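Local coordinates for protein oxidoreductase, Gfo/Idh/MocA family (Vibrio cholerae, PDB 1XEA) that probably catalyses an NAD(P)-dependent oxidation or reduction, as other Gfo/Idh/MocA family oxidoreductases do, at residues K151-P157 and N216-T222; I160-F165 and A299-C303; F121-P127 and S265-M271. All coordinates share one frame. Residues are numbered along the deposited sequence.

Interaction 1. Residues K151-P157 and N216-T222; sequences KHRHALP and NRQFGIT
This contact, held by backbone and side-chain hydrogen bonds, sits at the ends of neighbouring central strands of the mixed sheet, where the connection between strands 209-216 and 223-230, the two neighbours of strand 146-152, wraps round the residues that follow that strand. Lys-151 is extended, whereas Ala-155 turns with positive phi (41°). Arg-153 N donates to Asn-216 O (3.1 Å) and Arg-153 O accepts from Phe-219 N (2.8 Å). Leu-156 N reaches Arg-217 O (2.8 Å), His-154 N reaches Thr-222 OG1 (3.0 Å), and His-154 ND1, with chi1 t, reaches Phe-219 O (3.2 Å). An Asx turn, Gln-218 N to Asn-216 OD1 (2.9 Å), bends the loop. His-152, chi1 m, meets the face of Phe-219 edge-on (centroids 4.3 Å apart, planes at 53°), while its NE2 bonds Glu-150. Phe-219 also meets Trp-246 of the second subunit. Arg-153 NH1 and Arg-217 NE approach to 4.2 Å; Asp-167 forms salt bridges with both arginines, so a shared carboxylate offsets the like charges.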
loop_
_atom_site.group_PDB
_atom_site.type_symbol
_atom_site.label_atom_id
_atom_site.label_comp_id
_atom_site.label_asym_id
_atom_site.label_seq_id
_atom_site.Cartn_x
_atom_site.Cartn_y
_atom_site.Cartn_z
ATOM N N LYS A 151 -0.182 4.758 18.877
ATOM C CA LYS A 151 -0.956 5.958 18.603
ATOM C C LYS A 151 0.039 7.090 18.696
ATOM O O LYS A 151 0.426 7.493 19.793
ATOM C CB LYS A 151 -2.059 6.148 19.637
ATOM C CG LYS A 151 -3.055 7.229 19.259
ATOM C CD LYS A 151 -4.111 7.410 20.339
ATOM C CE LYS A 151 -5.214 8.338 19.865
ATOM N NZ LYS A 151 -4.678 9.661 19.447
ATOM N N HIS A 152 0.456 7.600 17.543
ATOM C CA HIS A 152 1.451 8.659 17.513
ATOM C C HIS A 152 0.893 9.988 17.018
ATOM O O HIS A 152 -0.134 10.028 16.343
ATOM C CB HIS A 152 2.642 8.238 16.636
ATOM C CG HIS A 152 3.170 6.861 16.928
ATOM N ND1 HIS A 152 3.156 6.302 18.188
ATOM C CD2 HIS A 152 3.756 5.944 16.121
ATOM C CE1 HIS A 152 3.708 5.101 18.145
ATOM N NE2 HIS A 152 4.081 4.861 16.901
ATOM N N ARG A 153 1.576 11.070 17.383
ATOM C CA ARG A 153 1.216 12.434 16.984
ATOM C C ARG A 153 2.479 13.094 16.448
ATOM O O ARG A 153 3.596 12.709 16.799
ATOM C CB ARG A 153 0.733 13.271 18.178
ATOM C CG ARG A 153 -0.651 12.964 18.702
ATOM C CD ARG A 153 -1.629 14.103 18.421
ATOM N NE ARG A 153 -3.023 13.649 18.498
ATOM C CZ ARG A 153 -3.597 13.154 19.592
ATOM N NH1 ARG A 153 -2.900 13.054 20.717
ATOM N NH2 ARG A 153 -4.858 12.741 19.557
ATOM N N HIS A 154 2.292 14.096 15.602
ATOM C CA HIS A 154 3.409 14.837 15.043
ATOM C C HIS A 154 3.612 16.127 15.834
ATOM O O HIS A 154 2.681 16.917 15.991
ATOM C CB HIS A 154 3.136 15.188 13.586
ATOM C CG HIS A 154 4.097 16.185 13.019
ATOM N ND1 HIS A 154 5.462 15.989 13.023
ATOM C CD2 HIS A 154 3.890 17.372 12.401
ATOM C CE1 HIS A 154 6.053 17.010 12.428
ATOM N NE2 HIS A 154 5.122 17.863 12.041
ATOM N N ALA A 155 4.830 16.324 16.328
ATOM C CA ALA A 155 5.191 17.518 17.083
ATOM C C ALA A 155 4.126 17.985 18.083
ATOM O O ALA A 155 3.552 19.064 17.929
ATOM C CB ALA A 155 5.512 18.640 16.110
ATOM N N LEU A 156 3.870 17.185 19.113
ATOM C CA LEU A 156 2.878 17.556 20.107
ATOM C C LEU A 156 3.202 16.987 21.481
ATOM O O LEU A 156 2.421 16.224 22.057
ATOM C CB LEU A 156 1.493 17.082 19.675
ATOM C CG LEU A 156 0.296 17.731 20.382
ATOM C CD1 LEU A 156 0.141 19.165 19.894
ATOM C CD2 LEU A 156 -0.964 16.947 20.072
ATOM N N PRO A 157 4.371 17.345 22.024
ATOM C CA PRO A 157 4.766 16.853 23.343
ATOM C C PRO A 157 3.913 17.553 24.389
ATOM O O PRO A 157 3.191 18.492 24.056
ATOM C CB PRO A 157 6.238 17.235 23.415
ATOM C CG PRO A 157 6.282 18.509 22.638
ATOM C CD PRO A 157 5.408 18.218 21.446
ATOM N N ASN A 216 4.125 7.960 20.588
ATOM C CA ASN A 216 5.220 8.873 20.319
ATOM C C ASN A 216 4.588 10.139 19.787
ATOM O O ASN A 216 4.283 10.239 18.597
ATOM C CB ASN A 216 6.164 8.288 19.275
ATOM C CG ASN A 216 7.410 9.113 19.108
ATOM O OD1 ASN A 216 7.383 10.329 19.265
ATOM N ND2 ASN A 216 8.511 8.460 18.781
ATOM N N ARG A 217 4.377 11.104 20.674
ATOM C CA ARG A 217 3.758 12.352 20.267
ATOM C C ARG A 217 4.719 13.324 19.614
ATOM O O ARG A 217 4.438 14.514 19.489
ATOM C CB ARG A 217 3.033 12.981 21.450
ATOM C CG ARG A 217 1.796 12.195 21.781
ATOM C CD ARG A 217 1.077 12.754 22.948
ATOM N NE ARG A 217 0.679 14.127 22.733
ATOM C CZ ARG A 217 -0.147 14.774 23.541
ATOM N NH1 ARG A 217 -0.648 14.160 24.605
ATOM N NH2 ARG A 217 -0.476 16.026 23.276
ATOM N N GLN A 218 5.861 12.795 19.197
ATOM C CA GLN A 218 6.873 13.567 18.489
ATOM C C GLN A 218 7.278 12.679 17.327
ATOM O O GLN A 218 8.459 12.546 17.017
ATOM C CB GLN A 218 8.096 13.839 19.365
ATOM C CG GLN A 218 7.942 14.984 20.358
ATOM C CD GLN A 218 9.241 15.773 20.510
ATOM O OE1 GLN A 218 10.313 15.185 20.707
ATOM N NE2 GLN A 218 9.152 17.104 20.423
ATOM N N PHE A 219 6.281 12.061 16.700
ATOM C CA PHE A 219 6.489 11.153 15.574
ATOM C C PHE A 219 6.472 11.945 14.261
ATOM O O PHE A 219 5.992 13.078 14.215
ATOM C CB PHE A 219 5.373 10.098 15.576
ATOM C CG PHE A 219 5.701 8.839 14.817
ATOM C CD1 PHE A 219 6.770 8.033 15.202
ATOM C CD2 PHE A 219 4.903 8.428 13.755
ATOM C CE1 PHE A 219 7.030 6.831 14.552
ATOM C CE2 PHE A 219 5.156 7.228 13.099
ATOM C CZ PHE A 219 6.225 6.427 13.498
ATOM N N GLY A 220 6.986 11.340 13.198
ATOM C CA GLY A 220 7.012 12.015 11.913
ATOM C C GLY A 220 5.635 12.297 11.335
ATOM O O GLY A 220 5.480 13.132 10.437
ATOM N N ILE A 221 4.621 11.609 11.852
ATOM C CA ILE A 221 3.249 11.783 11.371
ATOM C C ILE A 221 2.247 11.318 12.427
ATOM O O ILE A 221 2.590 10.560 13.334
ATOM C CB ILE A 221 3.021 10.981 10.054
ATOM C CG1 ILE A 221 1.774 11.484 9.319
ATOM C CG2 ILE A 221 2.833 9.513 10.360
ATOM C CD1 ILE A 221 1.676 10.964 7.898
ATOM N N THR A 222 1.015 11.790 12.319
ATOM C CA THR A 222 -0.013 11.396 13.258
ATOM C C THR A 222 -0.752 10.189 12.666
ATOM O O THR A 222 -1.348 10.297 11.594
ATOM C CB THR A 222 -0.989 12.571 13.503
ATOM O OG1 THR A 222 -0.281 13.665 14.103
ATOM C CG2 THR A 222 -2.124 12.150 14.420
HETATM O O HOH W 1 -0.154 16.647 15.118
#

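Interaction 2. Residues I160-F165 and A299-C303; sequences IRTFVF and AEAIC
A near-antiparallel helix pair, with one knob-into-hole contact, is formed by helices 160-175 and 286-311, which lie against strand 196-206 of the mixed sheet. Over the short segments the axes approach to 9.7 Å with 151° between their N-to-C directions, so that Ile-160 pairs with Cys-303 (CA atoms 6.2 Å apart) and Val-164 with Ala-299 (6.4 Å). Cys-303, chi1 m, is the knob, set in a hole made by Ile-160, Arg-161, Val-164 and Phe-165.

Within the helices, Val-164 N bonds Ile-160 O (2.9 Å), Phe-165 N bonds Arg-161 O (2.8 Å) and Cys-303 N bonds Ala-299 O (3.0 Å), while Cys-303 O accepts from Thr-307 OG1. The polar link between the helices is a salt bridge. Arg-161, with chi1 and chi2 both m, swings its guanidinium across to Glu-300, where NH1 donates to OE2 at 2.9 Å and NH2 to the same OE2 weakly at 3.0 Å. The other carboxylate oxygen, OE1, is held by Gln-304 NE2, so both oxygens of Glu-300 have partners. Thr-162 faces away, its OG1 bonded to Asp-159.

Apolar contacts fill the rest. Val-164 CG1 meets Ala-299 CB at 3.8 Å, and Ile-160 CG2 lies 3.9 Å from Cys-303 SG. Phe-165, chi1 m, brings its ring up to helix 286-311, with Ala-299 CB over its face in a CH-pi contact 4.1 Å from the centroid. The sulfur of Cys-303 sits at the edge of that ring, SG 3.8 Å from Phe-165 CE1.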
loop_
_atom_site.group_PDB
_atom_site.type_symbol
_atom_site.label_atom_id
_atom_site.label_comp_id
_atom_site.label_asym_id
_atom_site.label_seq_id
_atom_site.Cartn_x
_atom_site.Cartn_y
_atom_site.Cartn_z
ATOM N N ILE A 160 3.541 15.199 31.569
ATOM C CA ILE A 160 3.232 13.840 31.970
ATOM C C ILE A 160 1.757 13.591 32.211
ATOM O O ILE A 160 1.160 12.739 31.561
ATOM C CB ILE A 160 3.994 13.474 33.231
ATOM C CG1 ILE A 160 5.486 13.715 32.992
ATOM C CG2 ILE A 160 3.708 12.028 33.610
ATOM C CD1 ILE A 160 6.339 13.482 34.200
ATOM N N ARG A 161 1.169 14.333 33.138
ATOM C CA ARG A 161 -0.239 14.163 33.461
ATOM C C ARG A 161 -1.151 14.136 32.250
ATOM O O ARG A 161 -1.722 13.100 31.931
ATOM C CB ARG A 161 -0.692 15.270 34.403
ATOM C CG ARG A 161 -0.252 15.064 35.839
ATOM C CD ARG A 161 -1.213 14.168 36.572
ATOM N NE ARG A 161 -0.511 13.266 37.466
ATOM C CZ ARG A 161 -1.117 12.461 38.329
ATOM N NH1 ARG A 161 -2.443 12.455 38.415
ATOM N NH2 ARG A 161 -0.396 11.651 39.094
ATOM N N THR A 162 -1.302 15.275 31.589
ATOM C CA THR A 162 -2.175 15.355 30.430
ATOM C C THR A 162 -1.897 14.246 29.433
ATOM O O THR A 162 -2.803 13.538 29.000
ATOM C CB THR A 162 -2.010 16.688 29.707
ATOM O OG1 THR A 162 -2.216 17.759 30.634
ATOM C CG2 THR A 162 -3.022 16.803 28.579
ATOM N N PHE A 163 -0.631 14.119 29.061
ATOM C CA PHE A 163 -0.193 13.108 28.111
ATOM C C PHE A 163 -0.742 11.732 28.477
ATOM O O PHE A 163 -1.269 11.030 27.624
ATOM C CB PHE A 163 1.336 13.080 28.096
ATOM C CG PHE A 163 1.939 12.156 27.072
ATOM C CD1 PHE A 163 2.660 12.673 26.002
ATOM C CD2 PHE A 163 1.908 10.779 27.246
ATOM C CE1 PHE A 163 3.347 11.841 25.132
ATOM C CE2 PHE A 163 2.595 9.942 26.375
ATOM C CZ PHE A 163 3.320 10.479 25.320
ATOM N N VAL A 164 -0.632 11.353 29.744
ATOM C CA VAL A 164 -1.107 10.048 30.156
ATOM C C VAL A 164 -2.605 9.942 30.358
ATOM O O VAL A 164 -3.258 9.110 29.734
ATOM C CB VAL A 164 -0.421 9.574 31.447
ATOM C CG1 VAL A 164 -0.929 8.194 31.835
ATOM C CG2 VAL A 164 1.085 9.530 31.251
ATOM N N PHE A 165 -3.169 10.769 31.222
ATOM C CA PHE A 165 -4.598 10.668 31.463
ATOM C C PHE A 165 -5.504 11.082 30.314
ATOM O O PHE A 165 -6.588 10.526 30.153
ATOM C CB PHE A 165 -4.980 11.431 32.731
ATOM C CG PHE A 165 -4.770 10.642 33.988
ATOM C CD1 PHE A 165 -3.499 10.488 34.528
ATOM C CD2 PHE A 165 -5.838 10.020 34.614
ATOM C CE1 PHE A 165 -3.296 9.722 35.672
ATOM C CE2 PHE A 165 -5.641 9.254 35.756
ATOM C CZ PHE A 165 -4.368 9.108 36.282
ATOM N N ALA A 299 -2.565 4.119 34.890
ATOM C CA ALA A 299 -2.184 5.434 34.411
ATOM C C ALA A 299 -1.571 6.221 35.565
ATOM O O ALA A 299 -0.572 6.919 35.395
ATOM C CB ALA A 299 -3.393 6.164 33.862
ATOM N N GLU A 300 -2.177 6.106 36.742
ATOM C CA GLU A 300 -1.683 6.795 37.927
ATOM C C GLU A 300 -0.248 6.368 38.187
ATOM O O GLU A 300 0.649 7.206 38.311
ATOM C CB GLU A 300 -2.541 6.437 39.140
ATOM C CG GLU A 300 -3.396 7.585 39.652
ATOM C CD GLU A 300 -2.559 8.762 40.105
ATOM O OE1 GLU A 300 -1.668 8.561 40.961
ATOM O OE2 GLU A 300 -2.797 9.886 39.606
ATOM N N ALA A 301 -0.053 5.053 38.258
ATOM C CA ALA A 301 1.251 4.454 38.505
ATOM C C ALA A 301 2.281 4.961 37.514
ATOM O O ALA A 301 3.383 5.357 37.893
ATOM C CB ALA A 301 1.145 2.953 38.411
ATOM N N ILE A 302 1.917 4.957 36.238
ATOM C CA ILE A 302 2.829 5.412 35.199
ATOM C C ILE A 302 3.258 6.858 35.425
ATOM O O ILE A 302 4.448 7.177 35.356
ATOM C CB ILE A 302 2.186 5.254 33.800
ATOM C CG1 ILE A 302 1.951 3.761 33.524
ATOM C CG2 ILE A 302 3.079 5.877 32.736
ATOM C CD1 ILE A 302 1.151 3.455 32.277
ATOM N N CYS A 303 2.290 7.725 35.715
ATOM C CA CYS A 303 2.568 9.143 35.954
ATOM C C CYS A 303 3.560 9.372 37.078
ATOM O O CYS A 303 4.483 10.175 36.955
ATOM C CB CYS A 303 1.276 9.881 36.287
ATOM S SG CYS A 303 0.345 10.376 34.852
#

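Interaction 3. Residues F121-P127 and S265-M271; sequences FNRRHIP and SKGFDAM
A Schellman motif, followed at once by the start of a new helix, is packed against a 3-10 turn (122-124) that leads out of strand 117-120, the last strand of the parallel Rossmann-fold sheet. The 3-10 turn is closed by Arg-124 N to Phe-121 O (3.1 Å) and His-125 N to Asn-122 O (2.9 Å); Ile-126 then occupies the N-cap position of helix 127-132.

Ser-265 ends helix 262-265, and its O lies 3.6 Å from Pro-127 CD and 3.8 Å from Ile-126 CG2. Lys-266 leaves helical geometry; its O is 3.6 Å from Ile-126 CD1, its CA-to-CB bond points away, and NZ forms a salt bridge with Asp-258 of the third subunit. Gly-267, phi 67°, is the C-prime residue of the Schellman motif and is at the N-cap position of helix 268-281. Its CA comes within 3.2 Å of His-125 O and 4.3 Å of the CA of Ile-126. A side chain would not fit here, since a beta carbon would clash with His-125 O and Asn-122 O. Phe-268, chi1 m, presents its ring face to Asn-122 CB, 4.2 Å from the centroid, and also touches Ala-17 on helix 12-22. Within the first turn, Ala-270 CB packs on His-125 CB at 3.6 Å. Met-271, a selenomethionine whose amide closes the first turn onto Gly-267 O (3.0 Å), sets its CA over the face of the His-125 ring, 3.8 Å from the centroid. With chi1 and chi2 t, its SE atom reaches 3.7 Å from both Phe-121 N and Asn-122 N.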
loop_
_atom_site.group_PDB
_atom_site.type_symbol
_atom_site.label_atom_id
_atom_site.label_comp_id
_atom_site.label_asym_id
_atom_site.label_seq_id
_atom_site.Cartn_x
_atom_site.Cartn_y
_atom_site.Cartn_z
ATOM N N PHE A 121 -14.673 4.667 26.541
ATOM C CA PHE A 121 -13.474 4.173 25.879
ATOM C C PHE A 121 -13.887 3.623 24.519
ATOM O O PHE A 121 -14.045 2.410 24.355
ATOM C CB PHE A 121 -12.853 3.053 26.700
ATOM C CG PHE A 121 -12.118 3.517 27.923
ATOM C CD1 PHE A 121 -12.539 3.121 29.193
ATOM C CD2 PHE A 121 -10.940 4.258 27.801
ATOM C CE1 PHE A 121 -11.794 3.447 30.324
ATOM C CE2 PHE A 121 -10.183 4.593 28.922
ATOM C CZ PHE A 121 -10.610 4.184 30.186
ATOM N N ASN A 122 -14.043 4.513 23.544
ATOM C CA ASN A 122 -14.473 4.109 22.214
ATOM C C ASN A 122 -13.600 3.034 21.552
ATOM O O ASN A 122 -14.110 2.195 20.812
ATOM C CB ASN A 122 -14.601 5.336 21.302
ATOM C CG ASN A 122 -13.264 5.909 20.890
ATOM O OD1 ASN A 122 -13.016 6.103 19.704
ATOM N ND2 ASN A 122 -12.401 6.192 21.859
ATOM N N ARG A 123 -12.301 3.036 21.833
ATOM C CA ARG A 123 -11.408 2.054 21.243
ATOM C C ARG A 123 -11.676 0.624 21.715
ATOM O O ARG A 123 -10.873 -0.271 21.453
ATOM C CB ARG A 123 -9.953 2.431 21.524
ATOM C CG ARG A 123 -9.202 2.951 20.328
ATOM C CD ARG A 123 -8.283 4.097 20.708
ATOM N NE ARG A 123 -9.004 5.366 20.751
ATOM C CZ ARG A 123 -8.800 6.367 19.901
ATOM N NH1 ARG A 123 -7.893 6.263 18.940
ATOM N NH2 ARG A 123 -9.520 7.471 20.002
ATOM N N ARG A 124 -12.777 0.394 22.427
ATOM C CA ARG A 124 -13.110 -0.971 22.861
ATOM C C ARG A 124 -14.242 -1.483 21.985
ATOM O O ARG A 124 -14.603 -2.654 22.051
ATOM C CB ARG A 124 -13.608 -1.010 24.305
ATOM C CG ARG A 124 -12.567 -0.787 25.372
ATOM C CD ARG A 124 -13.185 -1.023 26.749
ATOM N NE ARG A 124 -12.321 -0.492 27.799
ATOM C CZ ARG A 124 -12.680 -0.338 29.069
ATOM N NH1 ARG A 124 -13.901 -0.681 29.460
ATOM N NH2 ARG A 124 -11.818 0.176 29.940
ATOM N N HIS A 125 -14.798 -0.582 21.177
ATOM C CA HIS A 125 -15.919 -0.883 20.292
ATOM C C HIS A 125 -15.621 -0.619 18.825
ATOM O O HIS A 125 -16.524 -0.287 18.052
ATOM C CB HIS A 125 -17.117 -0.037 20.693
ATOM C CG HIS A 125 -17.466 -0.157 22.136
ATOM N ND1 HIS A 125 -18.248 -1.181 22.625
ATOM C CD2 HIS A 125 -17.057 0.556 23.212
ATOM C CE1 HIS A 125 -18.302 -1.096 23.941
ATOM N NE2 HIS A 125 -17.587 -0.052 24.322
ATOM N N ILE A 126 -14.363 -0.737 18.429
ATOM C CA ILE A 126 -14.029 -0.500 17.037
ATOM C C ILE A 126 -14.611 -1.639 16.212
ATOM O O ILE A 126 -14.124 -2.777 16.270
ATOM C CB ILE A 126 -12.518 -0.420 16.845
ATOM C CG1 ILE A 126 -11.962 0.656 17.770
ATOM C CG2 ILE A 126 -12.189 -0.103 15.391
ATOM C CD1 ILE A 126 -12.605 2.015 17.596
ATOM N N PRO A 127 -15.666 -1.346 15.427
ATOM C CA PRO A 127 -16.301 -2.383 14.602
ATOM C C PRO A 127 -15.361 -3.245 13.766
ATOM O O PRO A 127 -15.477 -4.465 13.780
ATOM C CB PRO A 127 -17.316 -1.603 13.763
ATOM C CG PRO A 127 -16.781 -0.188 13.764
ATOM C CD PRO A 127 -16.233 -0.011 15.150
ATOM N N SER A 265 -17.290 4.073 12.567
ATOM C CA SER A 265 -16.037 3.362 12.361
ATOM C C SER A 265 -15.129 3.603 13.572
ATOM O O SER A 265 -14.329 2.738 13.935
ATOM C CB SER A 265 -15.347 3.835 11.091
ATOM O OG SER A 265 -14.568 4.969 11.353
ATOM N N LYS A 266 -15.262 4.773 14.200
ATOM C CA LYS A 266 -14.461 5.077 15.376
ATOM C C LYS A 266 -15.090 4.493 16.632
ATOM O O LYS A 266 -14.766 4.890 17.755
ATOM C CB LYS A 266 -14.281 6.575 15.544
ATOM C CG LYS A 266 -13.512 7.234 14.426
ATOM C CD LYS A 266 -12.892 8.555 14.896
ATOM C CE LYS A 266 -12.389 9.352 13.716
ATOM N NZ LYS A 266 -11.477 8.565 12.868
ATOM N N GLY A 267 -15.992 3.539 16.418
ATOM C CA GLY A 267 -16.665 2.851 17.507
ATOM C C GLY A 267 -17.623 3.636 18.385
ATOM O O GLY A 267 -18.102 3.116 19.392
ATOM N N PHE A 268 -17.926 4.878 18.033
ATOM C CA PHE A 268 -18.833 5.635 18.867
ATOM C C PHE A 268 -20.238 5.070 18.887
ATOM O O PHE A 268 -20.787 4.847 19.961
ATOM C CB PHE A 268 -18.831 7.108 18.471
ATOM C CG PHE A 268 -17.576 7.837 18.878
ATOM C CD1 PHE A 268 -16.388 7.685 18.156
ATOM C CD2 PHE A 268 -17.568 8.650 20.002
ATOM C CE1 PHE A 268 -15.212 8.341 18.547
ATOM C CE2 PHE A 268 -16.398 9.303 20.395
ATOM C CZ PHE A 268 -15.217 9.145 19.663
ATOM N N ASP A 269 -20.820 4.811 17.724
ATOM C CA ASP A 269 -22.172 4.252 17.692
ATOM C C ASP A 269 -22.242 2.959 18.502
ATOM O O ASP A 269 -23.188 2.748 19.253
ATOM C CB ASP A 269 -22.616 3.967 16.249
ATOM C CG ASP A 269 -22.748 5.235 15.412
ATOM O OD1 ASP A 269 -23.278 5.165 14.278
ATOM O OD2 ASP A 269 -22.313 6.314 15.876
ATOM N N ALA A 270 -21.242 2.095 18.343
ATOM C CA ALA A 270 -21.223 0.824 19.058
ATOM C C ALA A 270 -21.151 1.022 20.564
ATOM O O ALA A 270 -21.780 0.294 21.327
ATOM C CB ALA A 270 -20.054 -0.011 18.585
HETATM N N MSE A 271 -20.367 2.005 20.984
HETATM C CA MSE A 271 -20.216 2.292 22.395
HETATM C C MSE A 271 -21.537 2.830 22.952
HETATM O O MSE A 271 -22.045 2.322 23.948
HETATM C CB MSE A 271 -19.100 3.313 22.604
HETATM C CG MSE A 271 -18.839 3.623 24.062
HETATM SE SE MSE A 271 -17.634 5.094 24.318
HETATM C CE MSE A 271 -18.587 6.441 23.282
#

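How the interactions relate
The segments of interaction 2 alternate along the chain with those of interactions 1 and 3, so the sequence stretches they bridge overlap. Interactions 1 and 2, centred about 17 Å apart, touch where Arg-217 CD packs on Phe-163 CE1 at 3.3 Å, joining the loop 216-222 to helix 160-175. The centre of interaction 3 lies about 23 Å from each of the others; it meets interaction 1 through Lys-151 CE and Arg-123 NH1 (3.5 Å), but stays about 7 Å from interaction 2 at the nearest atoms. Interaction 3 borders helix 12-22, whose start belongs to a GxGxxA pattern, consistent with dinucleotide binding, although no such cofactor is present in the structure.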